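Local coordinates for protein beta-galactosidase/beta-glucuronidase (Faecalibacterium prausnitzii L2-6, PDB 6MVF) that binds flavin mononucleotide and probably hydrolyses terminal beta-linked sugars such as beta-glucuronides, as a glycoside hydrolase of family 2, at residues A243-T255 against Y344-A356. Residues are numbered along the deposited sequence; the frame is centred on the assembly and turned at random.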
loop_
_atom_site.group_PDB
_atom_site.type_symbol
_atom_site.label_atom_id
_atom_site.label_comp_id
_atom_site.label_asym_id
_atom_site.label_seq_id
_atom_site.Cartn_x
_atom_site.Cartn_y
_atom_site.Cartn_z
ATOM N N ALA A 243 -11.253 30.508 -9.405
ATOM C CA ALA A 243 -11.678 29.461 -8.489
ATOM C C ALA A 243 -12.320 28.302 -9.241
ATOM O O ALA A 243 -13.085 28.498 -10.184
ATOM C CB ALA A 243 -12.662 30.035 -7.479
ATOM N N GLU A 244 -11.979 27.085 -8.841
ATOM C CA GLU A 244 -12.669 25.895 -9.322
ATOM C C GLU A 244 -13.875 25.647 -8.419
ATOM O O GLU A 244 -13.718 25.325 -7.237
ATOM C CB GLU A 244 -11.724 24.700 -9.346
ATOM C CG GLU A 244 -10.862 24.678 -10.590
ATOM C CD GLU A 244 -9.896 23.512 -10.605
ATOM O OE1 GLU A 244 -10.298 22.383 -10.994
ATOM O OE2 GLU A 244 -8.725 23.729 -10.214
ATOM N N LEU A 245 -15.076 25.821 -8.964
ATOM C CA LEU A 245 -16.263 25.710 -8.133
ATOM C C LEU A 245 -16.548 24.251 -7.780
ATOM O O LEU A 245 -16.128 23.317 -8.478
ATOM C CB LEU A 245 -17.473 26.319 -8.833
ATOM C CG LEU A 245 -17.266 27.761 -9.289
ATOM C CD1 LEU A 245 -18.533 28.308 -9.903
ATOM C CD2 LEU A 245 -16.814 28.612 -8.132
ATOM N N TRP A 246 -17.268 24.076 -6.664
ATOM C CA TRP A 246 -17.771 22.784 -6.201
ATOM C C TRP A 246 -19.194 22.537 -6.726
ATOM O O TRP A 246 -20.065 23.409 -6.622
ATOM C CB TRP A 246 -17.755 22.745 -4.666
ATOM C CG TRP A 246 -18.136 21.408 -4.087
ATOM C CD1 TRP A 246 -17.286 20.417 -3.697
ATOM C CD2 TRP A 246 -19.463 20.906 -3.857
ATOM N NE1 TRP A 246 -17.992 19.335 -3.230
ATOM C CE2 TRP A 246 -19.332 19.610 -3.324
ATOM C CE3 TRP A 246 -20.747 21.428 -4.047
ATOM C CZ2 TRP A 246 -20.440 18.827 -2.977
ATOM C CZ3 TRP A 246 -21.836 20.658 -3.698
ATOM C CH2 TRP A 246 -21.677 19.367 -3.172
ATOM N N SER A 247 -19.431 21.346 -7.282
ATOM C CA SER A 247 -20.794 20.895 -7.574
ATOM C C SER A 247 -20.842 19.381 -7.422
ATOM O O SER A 247 -19.814 18.735 -7.242
ATOM C CB SER A 247 -21.259 21.321 -8.973
ATOM O OG SER A 247 -20.670 20.513 -9.979
ATOM N N MET A 248 -22.055 18.814 -7.470
ATOM C CA MET A 248 -22.201 17.358 -7.355
ATOM C C MET A 248 -21.498 16.630 -8.493
ATOM O O MET A 248 -20.932 15.551 -8.281
ATOM C CB MET A 248 -23.683 16.947 -7.309
ATOM C CG MET A 248 -24.412 17.438 -6.062
ATOM S SD MET A 248 -24.936 19.174 -6.166
ATOM C CE MET A 248 -26.251 18.994 -7.391
ATOM N N ASP A 249 -21.496 17.212 -9.693
ATOM C CA ASP A 249 -20.797 16.603 -10.818
ATOM C C ASP A 249 -19.277 16.815 -10.772
ATOM O O ASP A 249 -18.523 15.930 -11.195
ATOM C CB ASP A 249 -21.384 17.132 -12.123
ATOM C CG ASP A 249 -22.655 16.405 -12.511
ATOM O OD1 ASP A 249 -22.869 15.257 -12.022
ATOM O OD2 ASP A 249 -23.442 16.976 -13.299
ATOM N N GLU A 250 -18.809 17.974 -10.273
ATOM C CA GLU A 250 -17.385 18.298 -10.131
ATOM C C GLU A 250 -17.117 18.797 -8.717
ATOM O O GLU A 250 -17.071 20.009 -8.473
ATOM C CB GLU A 250 -16.954 19.372 -11.128
ATOM C CG GLU A 250 -16.846 18.938 -12.581
ATOM C CD GLU A 250 -16.131 19.998 -13.444
ATOM O OE1 GLU A 250 -14.875 20.130 -13.339
ATOM O OE2 GLU A 250 -16.834 20.714 -14.206
ATOM N N PRO A 251 -16.950 17.900 -7.762
ATOM C CA PRO A 251 -16.778 18.353 -6.362
ATOM C C PRO A 251 -15.365 18.833 -6.047
ATOM O O PRO A 251 -14.647 18.247 -5.231
ATOM C CB PRO A 251 -17.151 17.095 -5.571
ATOM C CG PRO A 251 -16.686 15.989 -6.483
ATOM C CD PRO A 251 -17.101 16.441 -7.846
ATOM N N ASN A 252 -14.957 19.939 -6.679
ATOM C CA ASN A 252 -13.614 20.487 -6.476
ATOM C C ASN A 252 -13.445 21.012 -5.054
ATOM O O ASN A 252 -14.294 21.749 -4.541
ATOM C CB ASN A 252 -13.332 21.608 -7.473
ATOM C CG ASN A 252 -13.308 21.119 -8.917
ATOM O OD1 ASN A 252 -12.484 20.283 -9.290
ATOM N ND2 ASN A 252 -14.207 21.653 -9.734
ATOM N N LEU A 253 -12.346 20.641 -4.411
ATOM C CA LEU A 253 -12.125 21.004 -3.020
ATOM C C LEU A 253 -10.841 21.814 -2.874
ATOM O O LEU A 253 -9.825 21.516 -3.510
ATOM C CB LEU A 253 -12.069 19.758 -2.126
ATOM C CG LEU A 253 -13.383 19.006 -2.024
ATOM C CD1 LEU A 253 -13.215 17.674 -1.320
ATOM C CD2 LEU A 253 -14.385 19.859 -1.290
ATOM N N TYR A 254 -10.905 22.846 -2.041
ATOM C CA TYR A 254 -9.729 23.526 -1.523
ATOM C C TYR A 254 -9.485 23.091 -0.081
ATOM O O TYR A 254 -10.368 22.557 0.596
ATOM C CB TYR A 254 -9.896 25.049 -1.607
ATOM C CG TYR A 254 -9.957 25.543 -3.039
ATOM C CD1 TYR A 254 -11.124 25.429 -3.799
ATOM C CD2 TYR A 254 -8.842 26.110 -3.637
ATOM C CE1 TYR A 254 -11.160 25.873 -5.110
ATOM C CE2 TYR A 254 -8.878 26.560 -4.923
ATOM C CZ TYR A 254 -10.025 26.439 -5.659
ATOM O OH TYR A 254 -10.021 26.891 -6.953
ATOM N N THR A 255 -8.262 23.325 0.385
ATOM C CA THR A 255 -7.873 23.014 1.755
ATOM C C THR A 255 -7.415 24.299 2.425
ATOM O O THR A 255 -6.430 24.910 1.997
ATOM C CB THR A 255 -6.761 21.955 1.793
ATOM O OG1 THR A 255 -7.225 20.756 1.162
ATOM C CG2 THR A 255 -6.372 21.648 3.226
ATOM N N TYR A 344 -19.884 12.714 5.822
ATOM C CA TYR A 344 -19.866 14.065 5.265
ATOM C C TYR A 344 -18.642 14.262 4.387
ATOM O O TYR A 344 -18.751 14.797 3.279
ATOM C CB TYR A 344 -19.918 15.129 6.360
ATOM C CG TYR A 344 -21.215 15.142 7.143
ATOM C CD1 TYR A 344 -22.436 15.318 6.507
ATOM C CD2 TYR A 344 -21.215 14.954 8.520
ATOM C CE1 TYR A 344 -23.620 15.303 7.222
ATOM C CE2 TYR A 344 -22.386 14.934 9.241
ATOM C CZ TYR A 344 -23.591 15.111 8.592
ATOM O OH TYR A 344 -24.755 15.090 9.320
ATOM N N ASP A 345 -17.477 13.784 4.841
ATOM C CA ASP A 345 -16.278 13.805 4.005
ATOM C C ASP A 345 -16.519 13.125 2.654
ATOM O O ASP A 345 -16.236 13.702 1.593
ATOM C CB ASP A 345 -15.122 13.131 4.744
ATOM C CG ASP A 345 -14.576 13.974 5.896
ATOM O OD1 ASP A 345 -14.746 15.218 5.858
ATOM O OD2 ASP A 345 -13.959 13.383 6.830
ATOM N N ALA A 346 -17.055 11.895 2.679
ATOM C CA ALA A 346 -17.399 11.199 1.442
ATOM C C ALA A 346 -18.359 12.002 0.567
ATOM O O ALA A 346 -18.262 11.949 -0.664
ATOM C CB ALA A 346 -18.005 9.836 1.745
ATOM N N CYS A 347 -19.278 12.758 1.166
ATOM C CA CYS A 347 -20.184 13.580 0.361
ATOM C C CYS A 347 -19.472 14.775 -0.269
ATOM O O CYS A 347 -19.713 15.105 -1.439
ATOM C CB CYS A 347 -21.355 14.043 1.221
ATOM S SG CYS A 347 -22.460 12.682 1.556
ATOM N N ASP A 348 -18.631 15.463 0.505
ATOM C CA ASP A 348 -17.815 16.536 -0.042
ATOM C C ASP A 348 -16.983 16.044 -1.222
ATOM O O ASP A 348 -16.824 16.750 -2.229
ATOM C CB ASP A 348 -16.884 17.102 1.045
ATOM C CG ASP A 348 -17.635 17.728 2.250
ATOM O OD1 ASP A 348 -18.771 18.237 2.115
ATOM O OD2 ASP A 348 -17.054 17.735 3.357
ATOM N N GLU A 349 -16.433 14.834 -1.114
ATOM C CA GLU A 349 -15.480 14.379 -2.122
ATOM C C GLU A 349 -16.173 13.775 -3.335
ATOM O O GLU A 349 -15.748 14.018 -4.468
ATOM C CB GLU A 349 -14.496 13.386 -1.506
ATOM C CG GLU A 349 -13.455 14.093 -0.652
ATOM C CD GLU A 349 -13.141 13.360 0.653
ATOM O OE1 GLU A 349 -13.210 12.095 0.654
ATOM O OE2 GLU A 349 -12.832 14.064 1.667
ATOM N N LEU A 350 -17.237 12.995 -3.134
ATOM C CA LEU A 350 -17.932 12.411 -4.268
ATOM C C LEU A 350 -18.968 13.347 -4.873
ATOM O O LEU A 350 -19.391 13.121 -6.013
ATOM C CB LEU A 350 -18.580 11.087 -3.861
ATOM C CG LEU A 350 -17.540 10.036 -3.442
ATOM C CD1 LEU A 350 -18.186 8.745 -2.978
ATOM C CD2 LEU A 350 -16.612 9.733 -4.591
ATOM N N GLY A 351 -19.372 14.396 -4.150
ATOM C CA GLY A 351 -20.322 15.363 -4.668
ATOM C C GLY A 351 -21.779 14.954 -4.571
ATOM O O GLY A 351 -22.331 14.362 -5.505
ATOM N N PHE A 352 -22.397 15.255 -3.424
ATOM C CA PHE A 352 -23.834 15.140 -3.206
ATOM C C PHE A 352 -24.306 16.375 -2.462
ATOM O O PHE A 352 -23.627 16.841 -1.541
ATOM C CB PHE A 352 -24.241 13.926 -2.348
ATOM C CG PHE A 352 -23.857 12.611 -2.912
ATOM C CD1 PHE A 352 -24.582 12.045 -3.947
ATOM C CD2 PHE A 352 -22.808 11.897 -2.365
ATOM C CE1 PHE A 352 -24.242 10.792 -4.463
ATOM C CE2 PHE A 352 -22.465 10.643 -2.868
ATOM C CZ PHE A 352 -23.180 10.089 -3.921
ATOM N N ALA A 353 -25.492 16.864 -2.824
ATOM C CA ALA A 353 -26.184 17.879 -2.035
ATOM C C ALA A 353 -26.767 17.223 -0.784
ATOM O O ALA A 353 -27.610 16.331 -0.899
ATOM C CB ALA A 353 -27.283 18.529 -2.885
ATOM N N VAL A 354 -26.330 17.641 0.406
ATOM C CA VAL A 354 -26.677 16.960 1.656
ATOM C C VAL A 354 -27.676 17.784 2.464
ATOM O O VAL A 354 -27.492 18.992 2.662
ATOM C CB VAL A 354 -25.437 16.666 2.512
ATOM C CG1 VAL A 354 -25.861 16.183 3.908
ATOM C CG2 VAL A 354 -24.551 15.645 1.824
ATOM N N TRP A 355 -28.725 17.112 2.942
ATOM C CA TRP A 355 -29.656 17.621 3.945
ATOM C C TRP A 355 -29.263 16.981 5.285
ATOM O O TRP A 355 -29.363 15.760 5.454
ATOM C CB TRP A 355 -31.096 17.316 3.503
ATOM C CG TRP A 355 -32.253 17.272 4.544
ATOM C CD1 TRP A 355 -32.180 17.006 5.894
ATOM C CD2 TRP A 355 -33.651 17.473 4.267
ATOM N NE1 TRP A 355 -33.428 17.038 6.460
ATOM C CE2 TRP A 355 -34.352 17.319 5.491
ATOM C CE3 TRP A 355 -34.384 17.761 3.100
ATOM C CZ2 TRP A 355 -35.746 17.454 5.587
ATOM C CZ3 TRP A 355 -35.772 17.891 3.195
ATOM C CH2 TRP A 355 -36.433 17.743 4.435
ATOM N N ALA A 356 -28.780 17.798 6.223
ATOM C CA ALA A 356 -28.417 17.337 7.558
ATOM C C ALA A 356 -29.457 17.803 8.573
ATOM O O ALA A 356 -29.986 18.915 8.460
ATOM C CB ALA A 356 -27.027 17.840 7.961
HETATM O O HOH W 1 -13.368 15.884 -4.925
#
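Asp348 turns its backbone O to the indole of Trp246: NE1 donates to it at 3.0 Å, nearly straight at 178°, in the plane of the ring and on a lone pair in the carbonyl plane. Its carboxylate points elsewhere, to His388 and Ser390. Trp246 gets there with CG anti to the backbone N (chi1 -175°), the indole reaching out edge first to the end of helix 341-350. An alanine here removes the indole N-H, and would probably leave Asp348 O without this donor and open a gap beside Gly351. At Glu349, CG lies 3.7 Å from CD1 of Leu253, the two side chains crossing at about a right angle. The ring of Pro251 packs against the carbonyls of Asp348 and Glu349, CB 3.4 Å from Asp348 O. Gly351 then leaves the helix with positive phi (82°), its CA 3.7 Å from Pro251 CB. Phe352 O lies 3.6 Å from CH2 of Trp246, at the ring edge. Met248 SD rests 4.1 Å from Ala353 CB, where the barrel strand starts. One straight bond and a water bridging Glu349 O and Pro251 O, set among carbon-to-carbonyl contacts, thus join the family 2 region of strand 254-262 to the TIM barrel.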